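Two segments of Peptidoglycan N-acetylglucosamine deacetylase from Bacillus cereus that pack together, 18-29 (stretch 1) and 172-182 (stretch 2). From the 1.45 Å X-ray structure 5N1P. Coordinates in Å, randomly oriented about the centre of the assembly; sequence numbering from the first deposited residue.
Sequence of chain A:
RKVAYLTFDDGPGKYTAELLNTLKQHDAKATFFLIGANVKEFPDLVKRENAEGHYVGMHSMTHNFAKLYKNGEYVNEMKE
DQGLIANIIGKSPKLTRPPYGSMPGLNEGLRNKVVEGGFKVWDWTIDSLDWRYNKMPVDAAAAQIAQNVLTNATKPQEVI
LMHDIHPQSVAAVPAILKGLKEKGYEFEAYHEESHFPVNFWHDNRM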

# COMPACT_ATOMS: atom_id res chain seq x y z
N GLU A 18 -7.41 -12.40 -7.42
CA GLU A 18 -6.42 -12.84 -8.40
C GLU A 18 -5.00 -12.43 -7.99
O GLU A 18 -4.06 -13.22 -8.11
CB GLU A 18 -6.73 -12.27 -9.78
CG GLU A 18 -5.70 -12.66 -10.83
CD GLU A 18 -6.11 -12.25 -12.22
OE1 GLU A 18 -7.20 -11.64 -12.35
OE2 GLU A 18 -5.36 -12.54 -13.17
N LEU A 19 -4.85 -11.21 -7.50
CA LEU A 19 -3.56 -10.76 -7.01
C LEU A 19 -3.06 -11.65 -5.86
O LEU A 19 -1.90 -12.05 -5.84
CB LEU A 19 -3.64 -9.30 -6.55
CG LEU A 19 -2.38 -8.75 -5.88
CD1 LEU A 19 -1.15 -8.85 -6.80
CD2 LEU A 19 -2.62 -7.31 -5.46
N LEU A 20 -3.94 -11.94 -4.92
CA LEU A 20 -3.57 -12.79 -3.79
C LEU A 20 -3.11 -14.16 -4.24
O LEU A 20 -2.17 -14.72 -3.68
CB LEU A 20 -4.75 -12.92 -2.82
CG LEU A 20 -4.99 -11.64 -2.02
CD1 LEU A 20 -6.31 -11.73 -1.28
CD2 LEU A 20 -3.84 -11.40 -1.05
N ASN A 21 -3.77 -14.71 -5.26
CA ASN A 21 -3.38 -16.01 -5.79
C ASN A 21 -2.01 -15.93 -6.45
O ASN A 21 -1.18 -16.83 -6.30
CB ASN A 21 -4.43 -16.52 -6.77
CG ASN A 21 -5.76 -16.82 -6.09
OD1 ASN A 21 -5.80 -17.09 -4.89
ND2 ASN A 21 -6.84 -16.78 -6.86
N THR A 22 -1.75 -14.83 -7.16
CA THR A 22 -0.46 -14.63 -7.80
C THR A 22 0.66 -14.52 -6.77
O THR A 22 1.71 -15.14 -6.92
CB THR A 22 -0.50 -13.37 -8.70
OG1 THR A 22 -1.44 -13.58 -9.76
CG2 THR A 22 0.88 -13.09 -9.30
N LEU A 23 0.41 -13.76 -5.71
CA LEU A 23 1.40 -13.60 -4.64
C LEU A 23 1.71 -14.95 -3.98
O LEU A 23 2.87 -15.28 -3.73
CB LEU A 23 0.91 -12.59 -3.61
CG LEU A 23 0.84 -11.15 -4.14
CD1 LEU A 23 0.09 -10.24 -3.17
CD2 LEU A 23 2.25 -10.63 -4.42
N LYS A 24 0.66 -15.73 -3.72
CA LYS A 24 0.82 -17.04 -3.08
C LYS A 24 1.62 -18.01 -3.96
O LYS A 24 2.46 -18.75 -3.46
CB LYS A 24 -0.54 -17.65 -2.75
CG LYS A 24 -0.46 -18.98 -2.01
CD LYS A 24 -1.83 -19.57 -1.77
CE LYS A 24 -2.66 -18.70 -0.84
NZ LYS A 24 -3.95 -19.36 -0.48
N GLN A 25 1.35 -17.98 -5.27
CA GLN A 25 2.04 -18.85 -6.23
C GLN A 25 3.53 -18.54 -6.34
O GLN A 25 4.32 -19.39 -6.78
CB GLN A 25 1.37 -18.74 -7.60
CG GLN A 25 0.03 -19.46 -7.68
CD GLN A 25 -0.84 -18.99 -8.83
OE1 GLN A 25 -0.39 -18.23 -9.69
NE2 GLN A 25 -2.08 -19.45 -8.87
N HIS A 26 3.93 -17.34 -5.92
CA HIS A 26 5.34 -16.96 -5.90
C HIS A 26 5.87 -16.80 -4.48
O HIS A 26 6.97 -16.29 -4.28
CB HIS A 26 5.57 -15.65 -6.67
CG HIS A 26 5.27 -15.73 -8.13
ND1 HIS A 26 4.00 -15.60 -8.64
CD2 HIS A 26 6.09 -15.92 -9.20
CE1 HIS A 26 4.04 -15.71 -9.96
NE2 HIS A 26 5.30 -15.90 -10.32
N ASP A 27 5.08 -17.25 -3.50
CA ASP A 27 5.42 -17.14 -2.08
C ASP A 27 5.92 -15.74 -1.72
O ASP A 27 6.91 -15.58 -1.01
CB ASP A 27 6.46 -18.19 -1.69
CG ASP A 27 5.91 -19.61 -1.80
OD1 ASP A 27 4.91 -19.91 -1.12
OD2 ASP A 27 6.49 -20.42 -2.56
N ALA A 28 5.22 -14.73 -2.23
CA ALA A 28 5.56 -13.35 -1.94
C ALA A 28 4.55 -12.79 -0.95
O ALA A 28 3.37 -13.13 -1.00
CB ALA A 28 5.55 -12.53 -3.22
N LYS A 29 5.02 -11.94 -0.04
CA LYS A 29 4.15 -11.27 0.92
C LYS A 29 4.16 -9.79 0.59
O LYS A 29 5.17 -9.24 0.16
CB LYS A 29 4.63 -11.51 2.36
CG LYS A 29 4.67 -12.98 2.79
CD LYS A 29 3.31 -13.65 2.64
CE LYS A 29 3.26 -14.96 3.43
NZ LYS A 29 4.15 -16.00 2.86
N ALA A 172 0.86 -6.86 -13.91
CA ALA A 172 2.28 -6.54 -13.95
C ALA A 172 3.05 -7.30 -12.87
O ALA A 172 4.27 -7.42 -12.94
CB ALA A 172 2.49 -5.02 -13.78
N VAL A 173 2.34 -7.81 -11.88
CA VAL A 173 3.02 -8.34 -10.71
C VAL A 173 3.92 -9.57 -10.99
O VAL A 173 5.04 -9.61 -10.49
CB VAL A 173 1.99 -8.63 -9.60
CG1 VAL A 173 2.62 -9.40 -8.45
CG2 VAL A 173 1.46 -7.31 -9.08
N PRO A 174 3.48 -10.54 -11.83
CA PRO A 174 4.42 -11.63 -12.10
C PRO A 174 5.78 -11.17 -12.66
O PRO A 174 6.81 -11.66 -12.19
CB PRO A 174 3.67 -12.49 -13.13
CG PRO A 174 2.25 -12.27 -12.81
CD PRO A 174 2.16 -10.81 -12.42
N ALA A 175 5.78 -10.24 -13.61
CA ALA A 175 7.04 -9.76 -14.19
C ALA A 175 7.86 -8.93 -13.19
O ALA A 175 9.09 -8.92 -13.25
CB ALA A 175 6.76 -8.94 -15.43
N ILE A 176 7.17 -8.24 -12.29
CA ILE A 176 7.85 -7.48 -11.26
C ILE A 176 8.53 -8.43 -10.28
O ILE A 176 9.68 -8.21 -9.89
CB ILE A 176 6.88 -6.56 -10.49
CG1 ILE A 176 6.44 -5.39 -11.37
CG2 ILE A 176 7.53 -6.03 -9.22
CD1 ILE A 176 5.27 -4.62 -10.79
N LEU A 177 7.81 -9.47 -9.88
CA LEU A 177 8.35 -10.45 -8.95
C LEU A 177 9.59 -11.12 -9.54
O LEU A 177 10.64 -11.17 -8.89
CB LEU A 177 7.29 -11.50 -8.59
CG LEU A 177 6.12 -10.97 -7.76
CD1 LEU A 177 5.03 -12.02 -7.59
CD2 LEU A 177 6.60 -10.50 -6.40
N LYS A 178 9.47 -11.60 -10.77
CA LYS A 178 10.59 -12.23 -11.47
C LYS A 178 11.78 -11.29 -11.60
O LYS A 178 12.92 -11.65 -11.29
CB LYS A 178 10.15 -12.70 -12.85
CG LYS A 178 11.23 -13.43 -13.64
CD LYS A 178 10.72 -13.86 -15.00
CE LYS A 178 11.73 -14.76 -15.70
NZ LYS A 178 11.27 -15.14 -17.06
N GLY A 179 11.52 -10.07 -12.07
CA GLY A 179 12.57 -9.09 -12.26
C GLY A 179 13.31 -8.71 -10.99
O GLY A 179 14.51 -8.47 -11.02
N LEU A 180 12.60 -8.65 -9.87
CA LEU A 180 13.25 -8.27 -8.62
C LEU A 180 13.95 -9.44 -7.93
O LEU A 180 14.97 -9.25 -7.27
CB LEU A 180 12.25 -7.62 -7.67
CG LEU A 180 11.65 -6.31 -8.20
CD1 LEU A 180 10.65 -5.73 -7.21
CD2 LEU A 180 12.75 -5.31 -8.50
N LYS A 181 13.40 -10.65 -8.07
CA LYS A 181 14.02 -11.84 -7.49
C LYS A 181 15.39 -12.07 -8.11
O LYS A 181 16.34 -12.47 -7.44
CB LYS A 181 13.15 -13.09 -7.70
CG LYS A 181 11.93 -13.15 -6.80
CD LYS A 181 11.17 -14.47 -6.96
CE LYS A 181 9.92 -14.49 -6.10
NZ LYS A 181 9.18 -15.78 -6.21
N GLU A 182 15.47 -11.80 -9.41
CA GLU A 182 16.71 -11.94 -10.16
C GLU A 182 17.77 -10.98 -9.63
O GLU A 182 18.96 -11.27 -9.68
CB GLU A 182 16.47 -11.70 -11.65
CG GLU A 182 16.01 -12.95 -12.40
CD GLU A 182 15.31 -12.62 -13.71
OE1 GLU A 182 15.33 -11.44 -14.11
OE2 GLU A 182 14.77 -13.56 -14.34

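Leu-177 lies at the apolar centre of the contact, its CA-to-CB bond directed toward stretch 1. Leu-177 CD1 comes within 4.4 Å of Leu-23 CD2 and 3.8 Å of His-26 CG, and Leu-177 CD2 rests 3.9 Å from Ala-28 CB. One turn earlier, Val-173 also points toward stretch 1 and continues the same hydrophobic surface: its CG1 lies 4.2 Å from Leu-23 CD2, and its CG2 lies 3.8 Å from Leu-19 CD1. Leu-19 and Leu-23 both leave their helix sideways, but their ends come nearer to stretch 2, so that branched aliphatic groups fill the space between the backbones. The five aliphatic residues are buried, and their pairing rests on van der Waals contact and the exclusion of water.

The backbone arrangement suits such packing. Helix 18-25 and helix 172-182 run in nearly the same direction, with their axes inclined by 24° and 10.2 Å apart at closest approach, a separation that leaves room for side chains between them. The nearest backbone pairing sets Thr-22 CA 7.2 Å from Pro-174 CA. Here Thr-22 turns its methyl group to the contact, placing CG2 3.9 Å from Pro-174 CG and 4.2 Å from Val-173 CG1. Pro-174 has no amide hydrogen to give to the preceding turn, and the second helix is kinked at this point; its ring instead offers an apolar surface to the threonine methyl.

Farther along, where the first helix gives way to a loop, His-26 CA lies 7.8 Å from Leu-177 CA. Leu-177 CD1 sits over one face of the imidazole, 4.1 Å from the centroid of the His-26 ring and 29° off the ring normal, a CH-pi contact that joins the aliphatic centre to a polar group. The ring is held by a nearly linear hydrogen bond within its own stretch, from His-26 ND1 to Thr-22 O at 2.9 Å, which satisfies this nitrogen while the face remains available to the leucine. The loop also carries Ala-28 back to Leu-177, and the backbone hydrogen bond from Ala-28 N to Leu-23 O, 2.8 Å long, secures this return.

At the polar edge, the extended side chain of Lys-181 brings its ammonium group to the backbone of the loop. Lys-181 NZ donates a 3.0 Å hydrogen bond to His-26 O, the one hydrogen bond between the stretches, and the same nitrogen lies near the plane of the imidazole at its edge.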